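Local atomic coordinates of Gp26 (Listeria phage P40, PDB entry 4JZ5), a protein that probably cleaves the glycan strands of the Listeria cell-wall peptidoglycan, as the catalytic domain of a phage endolysin of glycosyl hydrolase family 25. Residues 59-62 with 63-66; 129-132 with 133-136; 152-155 with 156-160; 187-190 with 191-194. All blocks are in the same frame, centred on the assembly; numbering follows the deposited sequence. Where two conformers were deposited one is given.

Overall arrangement
The four contacts come in series along one chain, whose curled sheet and surrounding helices are consistent with the barrel-like fold of glycosyl hydrolase family 25. Contact 1 starts helix 62-72. Contacts 2 and 3, on helices 128-143 and 153-158, belong to successive beta-alpha-beta units sharing strand 147-152; their centres are about 15 Å apart, and Val129 touches His159 and Asp160. Contact 4 leads from a loop into strand 191-195, which pairs with strand 169-172, the end of the second unit. Its centre lies about 12 Å from that of contact 3, and Ile187 packs on Trp156 and Lys157. Contact 1 stands apart, its centre about 29 Å from that of contact 3, across the chain's centre.

Contact 1: residues 59-62 with 63-66; sequences DERL and EQHA
CB of Arg61 sits over one face of the His65 ring: a CH-pi contact, 3.8 Å from CB to the ring centroid and displaced toward the rim. The chain bends at CG (chi2 -71°) and runs beside Gln64, both side chains pointing the same way. CD of Arg61 passes 3.3 Å from OE1 of Gln64. At the tip, NH1 of Arg61 donates to OE1 of Gln64 over 2.8 Å, with an N-H...O angle of 161°. The oxygen is met on a lone pair and lies in the guanidinium plane, although amide and guanidinium planes stand 79° apart. NE2 of the amide is tied to Pro33 O and Tyr37 OH, which should fix which way round Gln64 sits. Behind the side chains, His65 N donates to Arg61 O (2.8 Å) and Ala66 N to Leu62 O (2.9 Å), the opening bonds of the helix. A water 2.9 Å from Gln64 N joins it to Glu60 O. Asp59 OD1 takes the N-H of Arg61 at 2.8 Å, while OD2 of Asp59 makes a salt bridge with Arg50. This is a helix N-terminus with Arg61 at the N-cap, entered through an Asx turn and a type I beta turn.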
loop_
_atom_site.group_PDB
_atom_site.type_symbol
_atom_site.label_atom_id
_atom_site.label_comp_id
_atom_site.label_asym_id
_atom_site.label_seq_id
_atom_site.Cartn_x
_atom_site.Cartn_y
_atom_site.Cartn_z
ATOM N N ASP A 59 -3.470 -4.461 -11.590
ATOM C CA ASP A 59 -2.685 -5.621 -11.191
ATOM C C ASP A 59 -3.455 -6.893 -11.523
ATOM O O ASP A 59 -4.661 -6.987 -11.256
ATOM C CB ASP A 59 -2.362 -5.537 -9.708
ATOM C CG ASP A 59 -1.530 -6.703 -9.230
ATOM O OD1 ASP A 59 -2.126 -7.769 -8.959
ATOM O OD2 ASP A 59 -0.287 -6.562 -9.135
ATOM N N GLU A 60 -2.760 -7.864 -12.102
ATOM C CA GLU A 60 -3.389 -9.072 -12.599
ATOM C C GLU A 60 -4.034 -9.918 -11.515
ATOM O O GLU A 60 -4.856 -10.777 -11.833
ATOM C CB GLU A 60 -2.351 -9.916 -13.342
ATOM C CG GLU A 60 -1.762 -9.250 -14.595
ATOM C CD GLU A 60 -0.492 -8.413 -14.349
ATOM O OE1 GLU A 60 -0.335 -7.767 -13.288
ATOM O OE2 GLU A 60 0.369 -8.387 -15.264
ATOM N N ARG A 61 -3.651 -9.720 -10.259
ATOM C CA ARG A 61 -4.224 -10.482 -9.159
ATOM C C ARG A 61 -5.132 -9.635 -8.273
ATOM O O ARG A 61 -5.534 -10.100 -7.212
ATOM C CB ARG A 61 -3.124 -11.134 -8.304
ATOM C CG ARG A 61 -2.224 -12.124 -9.053
ATOM C CD ARG A 61 -2.888 -13.428 -9.441
ATOM N NE ARG A 61 -2.017 -14.154 -10.368
ATOM C CZ ARG A 61 -2.184 -15.411 -10.751
ATOM N NH1 ARG A 61 -3.186 -16.130 -10.280
ATOM N NH2 ARG A 61 -1.328 -15.955 -11.604
ATOM N N LEU A 62 -5.443 -8.409 -8.686
ATOM C CA LEU A 62 -6.280 -7.534 -7.868
ATOM C C LEU A 62 -7.584 -8.211 -7.437
ATOM O O LEU A 62 -7.913 -8.252 -6.245
ATOM C CB LEU A 62 -6.608 -6.258 -8.638
ATOM C CG LEU A 62 -7.706 -5.371 -8.043
ATOM C CD1 LEU A 62 -7.300 -4.841 -6.692
ATOM C CD2 LEU A 62 -7.996 -4.215 -8.983
ATOM N N GLU A 63 -8.328 -8.748 -8.388
ATOM C CA GLU A 63 -9.611 -9.316 -8.039
ATOM C C GLU A 63 -9.455 -10.609 -7.261
ATOM O O GLU A 63 -10.205 -10.855 -6.320
ATOM C CB GLU A 63 -10.466 -9.483 -9.281
ATOM C CG GLU A 63 -10.800 -8.120 -9.893
ATOM C CD GLU A 63 -11.594 -8.202 -11.165
ATOM O OE1 GLU A 63 -12.310 -9.198 -11.347
ATOM O OE2 GLU A 63 -11.495 -7.263 -11.985
ATOM N N GLN A 64 -8.484 -11.437 -7.638
ATOM C CA GLN A 64 -8.240 -12.665 -6.895
ATOM C C GLN A 64 -7.940 -12.375 -5.435
ATOM O O GLN A 64 -8.499 -13.002 -4.533
ATOM C CB GLN A 64 -7.086 -13.447 -7.513
ATOM C CG GLN A 64 -6.758 -14.715 -6.779
ATOM C CD GLN A 64 -5.444 -15.294 -7.219
ATOM O OE1 GLN A 64 -5.243 -15.546 -8.409
ATOM N NE2 GLN A 64 -4.527 -15.494 -6.277
ATOM N N HIS A 65 -7.046 -11.421 -5.196
ATOM C CA HIS A 65 -6.661 -11.092 -3.843
ATOM C C HIS A 65 -7.814 -10.460 -3.081
ATOM O O HIS A 65 -8.043 -10.789 -1.921
ATOM C CB HIS A 65 -5.437 -10.165 -3.823
ATOM C CG HIS A 65 -4.180 -10.870 -4.203
ATOM N ND1 HIS A 65 -3.062 -10.279 -4.754
ATOM C CD2 HIS A 65 -3.893 -12.182 -4.076
ATOM C CE1 HIS A 65 -2.141 -11.212 -4.941
ATOM N NE2 HIS A 65 -2.624 -12.373 -4.545
ATOM N N ALA A 66 -8.551 -9.550 -3.710
ATOM C CA ALA A 66 -9.675 -8.926 -3.026
ATOM C C ALA A 66 -10.705 -9.969 -2.602
ATOM O O ALA A 66 -11.188 -9.956 -1.459
ATOM C CB ALA A 66 -10.324 -7.874 -3.912
HETATM O O HOH W 1 -2.877 -7.213 -6.192
HETATM O O HOH W 2 -7.340 -11.330 -10.327
HETATM O O HOH W 3 -6.266 -13.914 -11.227
#

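Contact 2: residues 129-132 with 133-136; sequences VNEC and QRFI
Glu131 and Arg134, three residues apart on helix 128-143, lie side by side and point the same way off the helix, with carboxylate and guanidinium planes turned 59° from each other. One oxygen makes the salt bridge: NH1 of Arg134 donates to OE1 of Glu131 over 2.8 Å, using the syn lone pair of OE1, which lies in the guanidinium plane. A bend in the arginine at CD (chi3 67°) turns the head group back to the carboxylate, leaving OE2 of Glu131 3.6 Å from CD of Arg134. Each partner is held a second time, OE1 by Thr90 OG1 and NH1 by Gly87 O, so the pair also bonds to the start of helix 87-106. Round the helix, Gln133 heads elsewhere: its OE1 takes the N-H of Lys165 and its NE2 donates to Asp137. On the inner side Cys132, Phe135 and Ile136 all press on Leu116 of strand 114-117, and CG1 of Ile136 passes 3.4 Å from Cys132 O, the acceptor of its own N-H. The salt bridge on the flank next to helix 87-106 and the apolar chains against strand 114-117 suit the crossover helix of the beta-alpha-beta unit formed with strands 114-117 and 147-152.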
loop_
_atom_site.group_PDB
_atom_site.type_symbol
_atom_site.label_atom_id
_atom_site.label_comp_id
_atom_site.label_asym_id
_atom_site.label_seq_id
_atom_site.Cartn_x
_atom_site.Cartn_y
_atom_site.Cartn_z
ATOM N N VAL A 129 5.988 16.738 -4.895
ATOM C CA VAL A 129 5.033 16.994 -3.825
ATOM C C VAL A 129 3.683 17.415 -4.381
ATOM O O VAL A 129 2.643 16.870 -3.999
ATOM C CB VAL A 129 5.579 18.035 -2.843
ATOM C CG1 VAL A 129 4.473 18.609 -1.947
ATOM C CG2 VAL A 129 6.704 17.448 -2.018
ATOM N N ASN A 130 3.693 18.379 -5.289
ATOM C CA ASN A 130 2.438 18.905 -5.779
ATOM C C ASN A 130 1.644 17.843 -6.532
ATOM O O ASN A 130 0.422 17.756 -6.377
ATOM C CB ASN A 130 2.656 20.115 -6.677
ATOM C CG ASN A 130 3.089 21.357 -5.913
ATOM O OD1 ASN A 130 3.057 21.403 -4.683
ATOM N ND2 ASN A 130 3.502 22.371 -6.654
ATOM N N GLU A 131 2.321 17.022 -7.337
ATOM C CA GLU A 131 1.603 16.028 -8.114
ATOM C C GLU A 131 1.093 14.895 -7.225
ATOM O O GLU A 131 -0.022 14.423 -7.419
ATOM C CB GLU A 131 2.455 15.522 -9.272
ATOM C CG GLU A 131 2.749 16.611 -10.312
ATOM C CD GLU A 131 1.498 17.177 -10.939
ATOM O OE1 GLU A 131 0.591 16.413 -11.288
ATOM O OE2 GLU A 131 1.428 18.412 -11.071
ATOM N N CYS A 132 1.878 14.481 -6.233
ATOM C CA CYS A 132 1.383 13.527 -5.260
ATOM C C CYS A 132 0.146 14.086 -4.567
ATOM O O CYS A 132 -0.813 13.364 -4.338
ATOM C CB CYS A 132 2.457 13.191 -4.224
ATOM S SG CYS A 132 3.732 12.083 -4.839
ATOM N N GLN A 133 0.181 15.369 -4.212
ATOM C CA GLN A 133 -0.961 15.987 -3.551
ATOM C C GLN A 133 -2.204 15.979 -4.444
ATOM O O GLN A 133 -3.308 15.686 -3.965
ATOM C CB GLN A 133 -0.647 17.420 -3.117
ATOM C CG GLN A 133 -1.682 17.948 -2.137
ATOM C CD GLN A 133 -1.571 17.244 -0.817
ATOM O OE1 GLN A 133 -0.541 17.357 -0.152
ATOM N NE2 GLN A 133 -2.555 16.431 -0.469
ATOM N N ARG A 134 -2.033 16.310 -5.722
ATOM C CA ARG A 134 -3.152 16.276 -6.656
ATOM C C ARG A 134 -3.762 14.883 -6.724
ATOM O O ARG A 134 -4.995 14.744 -6.734
ATOM C CB ARG A 134 -2.727 16.745 -8.046
ATOM C CG ARG A 134 -2.303 18.207 -8.092
ATOM C CD ARG A 134 -1.853 18.587 -9.500
ATOM N NE ARG A 134 -2.973 18.566 -10.434
ATOM C CZ ARG A 134 -3.020 17.904 -11.583
ATOM N NH1 ARG A 134 -2.000 17.184 -12.019
ATOM N NH2 ARG A 134 -4.128 17.977 -12.306
ATOM N N PHE A 135 -2.921 13.862 -6.790
ATOM C CA PHE A 135 -3.402 12.486 -6.823
ATOM C C PHE A 135 -4.215 12.148 -5.575
ATOM O O PHE A 135 -5.334 11.647 -5.669
ATOM C CB PHE A 135 -2.193 11.552 -6.962
ATOM C CG PHE A 135 -2.539 10.079 -6.978
ATOM C CD1 PHE A 135 -2.844 9.402 -5.810
ATOM C CD2 PHE A 135 -2.537 9.371 -8.175
ATOM C CE1 PHE A 135 -3.161 8.055 -5.832
ATOM C CE2 PHE A 135 -2.845 8.018 -8.202
ATOM C CZ PHE A 135 -3.160 7.365 -7.024
ATOM N N ILE A 136 -3.636 12.409 -4.417
ATOM C CA ILE A 136 -4.252 12.061 -3.143
ATOM C C ILE A 136 -5.554 12.834 -2.935
ATOM O O ILE A 136 -6.567 12.242 -2.548
ATOM C CB ILE A 136 -3.241 12.288 -2.009
ATOM C CG1 ILE A 136 -2.130 11.225 -2.106
ATOM C CG2 ILE A 136 -3.922 12.296 -0.641
ATOM C CD1 ILE A 136 -0.938 11.507 -1.232
#

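Contact 3: residues 152-155 with 156-160; sequences GDSF and WKTHD
A Schellman motif ends the short helix 153-158, the crossover between strands 147-152 and 169-172, and at this end Phe155, on the helix, and His159, just beyond it, stack their rings. The planes are 14° apart and the centroids 3.8 Å, a face-to-face stack with ND1 of His159 over the middle of the phenyl ring and CE1 of His159 as near as 3.3 Å to CE2 of Phe155. The backbone of the same phenylalanine helps to hold the imidazole: ND1 of His159 donates to Phe155 O at 2.9 Å, with the oxygen close to the ring plane. That carbonyl also receives a weak bond from His159 N, so main chain and ring of one residue converge on one oxygen. Beyond them, Asp160 takes positive phi as the C-prime residue, letting Leu161 N return to Trp156 O. Trp156 turns to the protein interior, its CG anti to the backbone N (chi1 -173°), and packs on Leu149, Ala151 and Val171 of the flanking strands while NE1 bonds to Asp162. At the other end of the helix, Trp156 N donates to Gly152 O over 2.8 Å, with Gly152 as N-cap. Lys157 swings its NZ to Ser186 OG. A water bridges Ser154 and Thr158, one turn apart, lying 2.8 Å from Ser154 OG and 2.9 Å from Thr158 OG1.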
loop_
_atom_site.group_PDB
_atom_site.type_symbol
_atom_site.label_atom_id
_atom_site.label_comp_id
_atom_site.label_asym_id
_atom_site.label_seq_id
_atom_site.Cartn_x
_atom_site.Cartn_y
_atom_site.Cartn_z
ATOM N N GLY A 152 10.290 4.582 -0.072
ATOM C CA GLY A 152 11.450 4.305 0.743
ATOM C C GLY A 152 11.942 5.555 1.462
ATOM O O GLY A 152 11.745 6.680 0.998
ATOM N N ASP A 153 12.574 5.310 2.602
ATOM C CA ASP A 153 13.184 6.311 3.466
ATOM C C ASP A 153 13.917 7.417 2.689
ATOM O O ASP A 153 13.555 8.587 2.763
ATOM C CB ASP A 153 14.141 5.562 4.402
ATOM C CG ASP A 153 14.691 6.420 5.524
ATOM O OD1 ASP A 153 14.390 7.628 5.608
ATOM O OD2 ASP A 153 15.453 5.861 6.340
ATOM N N SER A 154 14.943 7.029 1.943
ATOM C CA SER A 154 15.796 7.959 1.216
ATOM C C SER A 154 15.024 8.740 0.150
ATOM O O SER A 154 15.175 9.955 0.039
ATOM C CB SER A 154 16.951 7.215 0.564
ATOM O OG SER A 154 17.763 8.108 -0.177
ATOM N N PHE A 155 14.225 8.042 -0.646
ATOM C CA PHE A 155 13.435 8.702 -1.674
ATOM C C PHE A 155 12.509 9.739 -1.037
ATOM O O PHE A 155 12.360 10.862 -1.538
ATOM C CB PHE A 155 12.614 7.678 -2.449
ATOM C CG PHE A 155 11.863 8.266 -3.599
ATOM C CD1 PHE A 155 10.658 8.909 -3.394
ATOM C CD2 PHE A 155 12.378 8.205 -4.880
ATOM C CE1 PHE A 155 9.976 9.470 -4.454
ATOM C CE2 PHE A 155 11.693 8.768 -5.954
ATOM C CZ PHE A 155 10.485 9.395 -5.731
ATOM N N TRP A 156 11.877 9.363 0.067
ATOM C CA TRP A 156 10.940 10.238 0.764
ATOM C C TRP A 156 11.632 11.540 1.160
ATOM O O TRP A 156 11.124 12.636 0.905
ATOM C CB TRP A 156 10.415 9.499 1.999
ATOM C CG TRP A 156 9.319 10.170 2.773
ATOM C CD1 TRP A 156 9.400 11.345 3.460
ATOM C CD2 TRP A 156 7.996 9.676 2.976
ATOM N NE1 TRP A 156 8.192 11.631 4.055
ATOM C CE2 TRP A 156 7.318 10.611 3.782
ATOM C CE3 TRP A 156 7.313 8.532 2.552
ATOM C CZ2 TRP A 156 5.982 10.444 4.154
ATOM C CZ3 TRP A 156 5.993 8.369 2.937
ATOM C CH2 TRP A 156 5.344 9.317 3.725
ATOM N N LYS A 157 12.799 11.425 1.772
ATOM C CA LYS A 157 13.537 12.599 2.204
ATOM C C LYS A 157 13.946 13.472 1.026
ATOM O O LYS A 157 13.803 14.700 1.067
ATOM C CB LYS A 157 14.788 12.175 2.974
ATOM C CG LYS A 157 14.491 11.581 4.343
ATOM C CD LYS A 157 15.741 11.339 5.164
ATOM C CE LYS A 157 16.622 10.264 4.565
ATOM N NZ LYS A 157 17.745 9.903 5.482
ATOM N N THR A 158 14.482 12.850 -0.019
ATOM C CA THR A 158 15.064 13.613 -1.118
ATOM C C THR A 158 14.049 14.162 -2.112
ATOM O O THR A 158 14.429 14.903 -3.017
ATOM C CB THR A 158 16.126 12.796 -1.879
ATOM O OG1 THR A 158 15.509 11.656 -2.492
ATOM C CG2 THR A 158 17.258 12.371 -0.944
ATOM N N HIS A 159 12.771 13.832 -1.934
ATOM C CA HIS A 159 11.708 14.423 -2.741
ATOM C C HIS A 159 10.724 15.240 -1.926
ATOM O O HIS A 159 9.667 15.626 -2.431
ATOM C CB HIS A 159 10.999 13.358 -3.566
ATOM C CG HIS A 159 11.889 12.733 -4.588
ATOM N ND1 HIS A 159 12.829 11.781 -4.267
ATOM C CD2 HIS A 159 12.048 12.991 -5.910
ATOM C CE1 HIS A 159 13.508 11.454 -5.355
ATOM N NE2 HIS A 159 13.043 12.166 -6.368
ATOM N N ASP A 160 11.078 15.528 -0.678
ATOM C CA ASP A 160 10.281 16.412 0.181
ATOM C C ASP A 160 8.912 15.846 0.493
ATOM O O ASP A 160 7.979 16.614 0.700
ATOM C CB ASP A 160 10.057 17.784 -0.478
ATOM C CG ASP A 160 11.211 18.712 -0.323
ATOM O OD1 ASP A 160 12.148 18.398 0.435
ATOM O OD2 ASP A 160 11.154 19.785 -0.955
HETATM O O HOH W 4 16.836 9.107 -2.618
#

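Contact 4: residues 187-190 with 191-194; sequences IPYD and LWQY
NE1 of Trp192 donates to Arg173 O, and CB of the same tryptophan lies against the ring of Tyr189, three residues earlier in the chain. The contact itself is made by carbon: CB of Trp192 stands 3.6 Å from the centroid of the tyrosine ring, 17° off its normal, a CH-pi contact. CE1 of Tyr189 is its nearest neighbour in that ring, 3.5 Å from Trp192 CB. Farther out, OH of Tyr189 comes to 3.6 Å from CE3 of Trp192. The two rings meet obliquely, the tyrosine plane 45° from that of the pyrrole ring. In Tyr189, CG lies between the backbone N and the carbonyl carbon (chi1 68°), which lays the phenol over the chain that follows, with CD1 of Tyr189 3.7 Å from the carbonyl carbon of Leu191. Besides the bond to Arg173, just after strand 169-172, polar ties run to the sheet: Asp190 OD2 accepts from Arg169 N, and main-chain bonds from 190-193 join strands 169-172 and 206-211. Tyr189 also touches Val171, and Trp192 packs on Thr211, Lys184 and Pro185. Between the two segments, then, the contact is apolar, resting on CH-pi and dispersion attraction, while the polar ends of Asp190 and Trp192 are met by Arg169 and Arg173.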
loop_
_atom_site.group_PDB
_atom_site.type_symbol
_atom_site.label_atom_id
_atom_site.label_comp_id
_atom_site.label_asym_id
_atom_site.label_seq_id
_atom_site.Cartn_x
_atom_site.Cartn_y
_atom_site.Cartn_z
ATOM N N ILE A 187 13.287 8.417 9.281
ATOM C CA ILE A 187 12.236 9.403 9.467
ATOM C C ILE A 187 11.080 8.752 10.205
ATOM O O ILE A 187 10.974 7.535 10.234
ATOM C CB ILE A 187 11.733 9.974 8.111
ATOM C CG1 ILE A 187 11.157 8.863 7.226
ATOM C CG2 ILE A 187 12.856 10.714 7.399
ATOM C CD1 ILE A 187 10.643 9.356 5.887
ATOM N N PRO A 188 10.202 9.551 10.804
ATOM C CA PRO A 188 9.046 8.950 11.476
ATOM C C PRO A 188 8.158 8.192 10.504
ATOM O O PRO A 188 8.019 8.575 9.333
ATOM C CB PRO A 188 8.293 10.155 12.030
ATOM C CG PRO A 188 9.327 11.217 12.152
ATOM C CD PRO A 188 10.287 10.999 11.035
ATOM N N TYR A 189 7.556 7.120 10.991
ATOM C CA TYR A 189 6.660 6.323 10.171
ATOM C C TYR A 189 5.421 5.951 10.960
ATOM O O TYR A 189 5.431 5.917 12.191
ATOM C CB TYR A 189 7.355 5.043 9.693
ATOM C CG TYR A 189 7.651 4.050 10.809
ATOM C CD1 TYR A 189 6.689 3.157 11.249
ATOM C CD2 TYR A 189 8.896 4.013 11.420
ATOM C CE1 TYR A 189 6.940 2.266 12.267
ATOM C CE2 TYR A 189 9.159 3.122 12.448
ATOM C CZ TYR A 189 8.185 2.243 12.854
ATOM O OH TYR A 189 8.438 1.356 13.876
ATOM N N ASP A 190 4.348 5.656 10.232
ATOM C CA ASP A 190 3.173 5.014 10.802
ATOM C C ASP A 190 3.203 3.501 10.528
ATOM O O ASP A 190 2.978 2.692 11.437
ATOM C CB ASP A 190 1.893 5.627 10.237
ATOM C CG ASP A 190 1.733 7.089 10.591
ATOM O OD1 ASP A 190 2.068 7.454 11.733
ATOM O OD2 ASP A 190 1.304 7.860 9.709
ATOM N N LEU A 191 3.467 3.141 9.281
ATOM C CA LEU A 191 3.630 1.745 8.880
ATOM C C LEU A 191 5.036 1.602 8.291
ATOM O O LEU A 191 5.420 2.393 7.440
ATOM C CB LEU A 191 2.572 1.399 7.838
ATOM C CG LEU A 191 2.493 -0.051 7.350
ATOM C CD1 LEU A 191 2.155 -1.019 8.473
ATOM C CD2 LEU A 191 1.464 -0.173 6.225
ATOM N N TRP A 192 5.807 0.621 8.766
ATOM C CA TRP A 192 7.198 0.412 8.354
ATOM C C TRP A 192 7.286 -0.873 7.551
ATOM O O TRP A 192 6.987 -1.949 8.066
ATOM C CB TRP A 192 8.075 0.325 9.597
ATOM C CG TRP A 192 9.490 -0.162 9.431
ATOM C CD1 TRP A 192 10.307 -0.073 8.346
ATOM C CD2 TRP A 192 10.239 -0.806 10.450
ATOM N NE1 TRP A 192 11.537 -0.649 8.633
ATOM C CE2 TRP A 192 11.515 -1.101 9.926
ATOM C CE3 TRP A 192 9.947 -1.178 11.759
ATOM C CZ2 TRP A 192 12.496 -1.759 10.673
ATOM C CZ3 TRP A 192 10.920 -1.823 12.499
ATOM C CH2 TRP A 192 12.178 -2.102 11.954
ATOM N N GLN A 193 7.659 -0.741 6.286
ATOM C CA GLN A 193 7.954 -1.905 5.448
ATOM C C GLN A 193 9.407 -2.288 5.681
ATOM O O GLN A 193 10.315 -1.583 5.254
ATOM C CB GLN A 193 7.692 -1.605 3.991
ATOM C CG GLN A 193 7.625 -2.842 3.126
ATOM C CD GLN A 193 7.493 -2.455 1.685
ATOM O OE1 GLN A 193 8.412 -1.879 1.105
ATOM N NE2 GLN A 193 6.329 -2.691 1.107
ATOM N N TYR A 194 9.608 -3.381 6.416
ATOM C CA TYR A 194 10.923 -3.689 6.952
ATOM C C TYR A 194 11.705 -4.736 6.165
ATOM O O TYR A 194 12.900 -4.916 6.388
ATOM C CB TYR A 194 10.835 -4.076 8.426
ATOM C CG TYR A 194 10.005 -5.297 8.757
ATOM C CD1 TYR A 194 10.522 -6.572 8.598
ATOM C CD2 TYR A 194 8.721 -5.171 9.275
ATOM C CE1 TYR A 194 9.785 -7.674 8.923
ATOM C CE2 TYR A 194 7.980 -6.281 9.614
ATOM C CZ TYR A 194 8.518 -7.530 9.449
ATOM O OH TYR A 194 7.761 -8.626 9.799
#